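Local coordinates for pseudoperoxidase (PDB 5VIA), which binds heme b through two axial protein ligands to the iron and is a pseudoperoxidase of the heme peroxidase family, at residues L171-R179 with R235-E243. Numbering follows the deposited sequence.
With HEM (protoporphyrin IX containing Fe), chain B.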
loop_
_atom_site.group_PDB
_atom_site.type_symbol
_atom_site.label_atom_id
_atom_site.label_comp_id
_atom_site.label_asym_id
_atom_site.label_seq_id
_atom_site.Cartn_x
_atom_site.Cartn_y
_atom_site.Cartn_z
ATOM N N LEU A 171 -3.933 -3.485 -16.895
ATOM C CA LEU A 171 -2.963 -4.407 -17.490
ATOM C C LEU A 171 -2.539 -5.478 -16.484
ATOM O O LEU A 171 -2.685 -5.305 -15.274
ATOM C CB LEU A 171 -1.738 -3.648 -18.009
ATOM C CG LEU A 171 -1.031 -2.892 -16.877
ATOM C CD1 LEU A 171 0.406 -3.328 -16.715
ATOM C CD2 LEU A 171 -1.087 -1.394 -17.085
ATOM N N GLU A 172 -2.006 -6.574 -17.014
ATOM C CA GLU A 172 -1.676 -7.781 -16.269
ATOM C C GLU A 172 -0.207 -8.101 -16.585
ATOM O O GLU A 172 0.352 -7.534 -17.530
ATOM C CB GLU A 172 -2.595 -8.886 -16.813
ATOM C CG GLU A 172 -2.357 -10.322 -16.397
ATOM C CD GLU A 172 -3.622 -11.137 -16.559
ATOM O OE1 GLU A 172 -3.643 -12.090 -17.368
ATOM O OE2 GLU A 172 -4.609 -10.797 -15.872
ATOM N N SER A 173 0.416 -9.000 -15.819
ATOM C CA SER A 173 1.775 -9.480 -16.123
ATOM C C SER A 173 2.814 -8.366 -16.089
ATOM O O SER A 173 3.679 -8.271 -16.961
ATOM C CB SER A 173 1.835 -10.185 -17.480
ATOM O OG SER A 173 0.922 -11.261 -17.536
ATOM N N ALA A 174 2.715 -7.519 -15.079
ATOM C CA ALA A 174 3.681 -6.454 -14.879
ATOM C C ALA A 174 3.783 -6.230 -13.386
ATOM O O ALA A 174 2.840 -6.527 -12.654
ATOM C CB ALA A 174 3.225 -5.191 -15.570
ATOM N N THR A 175 4.930 -5.727 -12.935
ATOM C CA THR A 175 5.144 -5.383 -11.532
ATOM C C THR A 175 5.873 -4.057 -11.535
ATOM O O THR A 175 6.214 -3.566 -12.604
ATOM C CB THR A 175 5.977 -6.453 -10.817
ATOM O OG1 THR A 175 7.242 -6.597 -11.475
ATOM C CG2 THR A 175 5.250 -7.794 -10.863
ATOM N N HIS A 176 6.099 -3.457 -10.370
ATOM C CA HIS A 176 6.868 -2.222 -10.318
ATOM C C HIS A 176 8.370 -2.462 -10.525
ATOM O O HIS A 176 9.051 -1.653 -11.170
ATOM C CB HIS A 176 6.667 -1.509 -8.976
ATOM C CG HIS A 176 5.367 -0.777 -8.864
ATOM N ND1 HIS A 176 4.299 -1.256 -8.135
ATOM C CD2 HIS A 176 4.966 0.409 -9.381
ATOM C CE1 HIS A 176 3.299 -0.395 -8.203
ATOM N NE2 HIS A 176 3.676 0.624 -8.956
ATOM N N THR A 177 8.890 -3.557 -9.964
ATOM C CA THR A 177 10.342 -3.759 -9.896
ATOM C C THR A 177 10.825 -5.094 -10.448
ATOM O O THR A 177 12.020 -5.392 -10.391
ATOM C CB THR A 177 10.864 -3.635 -8.445
ATOM O OG1 THR A 177 10.463 -4.787 -7.688
ATOM C CG2 THR A 177 10.331 -2.382 -7.787
ATOM N N GLY A 178 9.913 -5.904 -10.977
ATOM C CA GLY A 178 10.321 -7.166 -11.572
ATOM C C GLY A 178 10.215 -8.334 -10.609
ATOM O O GLY A 178 10.449 -9.491 -10.992
ATOM N N ARG A 179 9.862 -8.034 -9.360
ATOM C CA ARG A 179 9.689 -9.063 -8.338
ATOM C C ARG A 179 8.428 -8.806 -7.532
ATOM O O ARG A 179 7.879 -7.693 -7.540
ATOM C CB ARG A 179 10.907 -9.145 -7.410
ATOM C CG ARG A 179 12.179 -9.552 -8.114
ATOM C CD ARG A 179 13.258 -9.965 -7.131
ATOM N NE ARG A 179 14.520 -10.238 -7.818
ATOM C CZ ARG A 179 15.718 -10.171 -7.240
ATOM N NH1 ARG A 179 15.823 -9.842 -5.956
ATOM N NH2 ARG A 179 16.812 -10.426 -7.945
ATOM N N ARG A 235 11.023 -9.014 -18.300
ATOM C CA ARG A 235 9.908 -8.733 -17.400
ATOM C C ARG A 235 9.489 -7.278 -17.594
ATOM O O ARG A 235 10.337 -6.384 -17.655
ATOM C CB ARG A 235 10.346 -8.936 -15.942
ATOM C CG ARG A 235 10.949 -10.301 -15.647
ATOM C CD ARG A 235 9.896 -11.276 -15.145
ATOM N NE ARG A 235 9.473 -10.948 -13.780
ATOM C CZ ARG A 235 9.218 -11.862 -12.845
ATOM N NH1 ARG A 235 9.343 -13.154 -13.136
ATOM N NH2 ARG A 235 8.841 -11.492 -11.625
ATOM N N GLN A 236 8.187 -7.033 -17.686
ATOM C CA GLN A 236 7.693 -5.679 -17.870
ATOM C C GLN A 236 7.571 -5.040 -16.500
ATOM O O GLN A 236 6.890 -5.570 -15.617
ATOM C CB GLN A 236 6.340 -5.693 -18.600
ATOM C CG GLN A 236 5.662 -4.323 -18.739
ATOM C CD GLN A 236 4.335 -4.404 -19.471
ATOM O OE1 GLN A 236 3.633 -5.414 -19.398
ATOM N NE2 GLN A 236 4.001 -3.352 -20.214
ATOM N N CYS A 237 8.264 -3.920 -16.316
ATOM C CA CYS A 237 8.253 -3.206 -15.048
ATOM C C CYS A 237 7.655 -1.827 -15.264
ATOM O O CYS A 237 8.063 -1.097 -16.177
ATOM C CB CYS A 237 9.670 -3.103 -14.488
ATOM S SG CYS A 237 10.469 -4.703 -14.318
ATOM N N VAL A 238 6.687 -1.476 -14.423
ATOM C CA VAL A 238 5.808 -0.341 -14.683
ATOM C C VAL A 238 5.744 0.557 -13.452
ATOM O O VAL A 238 5.591 0.063 -12.334
ATOM C CB VAL A 238 4.387 -0.826 -15.061
ATOM C CG1 VAL A 238 3.480 0.343 -15.346
ATOM C CG2 VAL A 238 4.439 -1.756 -16.289
ATOM N N VAL A 239 5.891 1.868 -13.650
ATOM C CA VAL A 239 5.868 2.837 -12.548
ATOM C C VAL A 239 5.162 4.109 -13.023
ATOM O O VAL A 239 5.309 4.503 -14.180
ATOM C CB VAL A 239 7.303 3.202 -12.075
ATOM C CG1 VAL A 239 7.266 4.190 -10.915
ATOM C CG2 VAL A 239 8.074 1.956 -11.655
ATOM N N ASN A 240 4.376 4.728 -12.145
ATOM C CA ASN A 240 3.750 6.020 -12.440
ATOM C C ASN A 240 4.786 7.079 -12.801
ATOM O O ASN A 240 5.847 7.143 -12.172
ATOM C CB ASN A 240 2.970 6.514 -11.208
ATOM C CG ASN A 240 1.563 5.968 -11.148
ATOM O OD1 ASN A 240 1.360 4.781 -10.883
ATOM N ND2 ASN A 240 0.575 6.834 -11.373
ATOM N N ALA A 241 4.483 7.915 -13.796
ATOM C CA ALA A 241 5.338 9.055 -14.127
ATOM C C ALA A 241 5.619 9.897 -12.885
ATOM O O ALA A 241 6.747 10.346 -12.671
ATOM C CB ALA A 241 4.701 9.922 -15.220
ATOM N N ALA A 242 4.589 10.097 -12.067
ATOM C CA ALA A 242 4.712 10.889 -10.833
ATOM C C ALA A 242 5.737 10.328 -9.839
ATOM O O ALA A 242 6.450 11.089 -9.173
ATOM C CB ALA A 242 3.357 11.023 -10.168
ATOM N N GLU A 243 5.802 9.007 -9.721
ATOM C CA GLU A 243 6.775 8.361 -8.843
ATOM C C GLU A 243 8.202 8.601 -9.339
ATOM O O GLU A 243 9.138 8.733 -8.542
ATOM C CB GLU A 243 6.482 6.858 -8.762
ATOM C CG GLU A 243 6.060 6.353 -7.402
ATOM C CD GLU A 243 5.558 4.919 -7.434
ATOM O OE1 GLU A 243 6.237 4.018 -6.881
ATOM O OE2 GLU A 243 4.462 4.697 -7.995
HETATM C CHA HEM B . -0.019 -1.467 -6.448
HETATM C CHB HEM B . 0.479 3.173 -7.853
HETATM C CHC HEM B . 0.776 4.393 -3.163
HETATM C CHD HEM B . 1.023 -0.294 -1.839
HETATM C C1A HEM B . 0.013 -0.315 -7.195
HETATM C C2A HEM B . -0.288 -0.251 -8.608
HETATM C C3A HEM B . -0.162 1.012 -9.003
HETATM C C4A HEM B . 0.238 1.813 -7.848
HETATM C CMA HEM B . -0.386 1.546 -10.430
HETATM C CAA HEM B . -0.734 -1.446 -9.479
HETATM C CBA HEM B . -2.207 -1.659 -9.082
HETATM C CGA HEM B . -2.860 -2.808 -9.818
HETATM O O1A HEM B . -2.952 -2.742 -11.069
HETATM O O2A HEM B . -3.321 -3.773 -9.148
HETATM C C1B HEM B . 0.581 3.941 -6.710
HETATM C C2B HEM B . 0.731 5.375 -6.632
HETATM C C3B HEM B . 0.793 5.736 -5.342
HETATM C C4B HEM B . 0.729 4.515 -4.540
HETATM C CMB HEM B . 0.768 6.317 -7.846
HETATM C CAB HEM B . 0.950 7.203 -4.869
HETATM C CBB HEM B . 0.493 7.623 -3.684
HETATM C C1C HEM B . 0.879 3.249 -2.391
HETATM C C2C HEM B . 1.051 3.186 -0.933
HETATM C C3C HEM B . 1.114 1.874 -0.578
HETATM C C4C HEM B . 0.989 1.084 -1.795
HETATM C CMC HEM B . 1.120 4.439 -0.016
HETATM C CAC HEM B . 1.259 1.165 0.788
HETATM C CBC HEM B . 1.211 1.811 1.961
HETATM C C1D HEM B . 0.784 -1.058 -2.955
HETATM C C2D HEM B . 0.800 -2.506 -2.994
HETATM C C3D HEM B . 0.478 -2.875 -4.436
HETATM C C4D HEM B . 0.299 -1.610 -5.120
HETATM C CMD HEM B . 1.082 -3.475 -1.825
HETATM C CAD HEM B . 0.342 -4.304 -5.025
HETATM C CBD HEM B . -1.126 -4.688 -4.796
HETATM C CGD HEM B . -1.440 -6.055 -5.355
HETATM O O1D HEM B . -2.652 -6.418 -5.421
HETATM O O2D HEM B . -0.479 -6.769 -5.737
HETATM N NA HEM B . 0.340 0.964 -6.759
HETATM N NB HEM B . 0.594 3.447 -5.423
HETATM N NC HEM B . 0.849 1.939 -2.880
HETATM N ND HEM B . 0.501 -0.564 -4.226
HETATM FE FE HEM B . 0.512 1.456 -4.850
HETATM O O HOH W 1 6.108 -9.277 -17.650
HETATM O O HOH W 2 7.444 -7.616 -13.897
HETATM O O HOH W 3 3.366 3.204 -9.745
#
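Thr-175 and Cys-237 form a single beta bridge, where the loop 171-179 runs beside the edge of strand 235-240. Val-238 N donates to Thr-175 O at 2.8 Å, while the return bond from Thr-175 N to Gln-236 O is weak at 3.3 Å. Water 2 links Thr-175 OG1 to Gln-236 O, and water 1 links Ser-173 O to Gln-236 N. Ala-174 CB packs on Val-238 CG2 at 3.7 Å. The Thr-175 hydroxyl accepts from Gly-178 N in an ST motif, which ties Gly-178 back to Thr-175. Cys-237 SG comes within 3.6 Å of Gly-178 N. At that end the Arg-235 chain bends at chi2 (-93°) and chi3, bringing NH2 to Gly-178 O in a weak, poorly angled bond.

At the other end, His-176 CD2 lies 3.0 Å from Val-238 O. The ring edge also approaches the porphyrin, with CE1 3.4 Å from HEM C1A. Water 3 sits in the ring plane, 2.7 Å from His-176 NE2. It also bonds Asn-240 N and OD1 and Glu-243 OE2, tying both segments together beside the heme. Glu-243 OE1 is held by Tyr-187 and by ND1 of His-159, an axial iron ligand, so this water network adjoins the proximal histidine. The His-176 ring stacks on that of His-159.

Strand 235-240 pairs on its other edge with strand 219-224, and Phe-190 and Leu-191 of helix 186-194 pack against Cys-237 and Val-239, respectively.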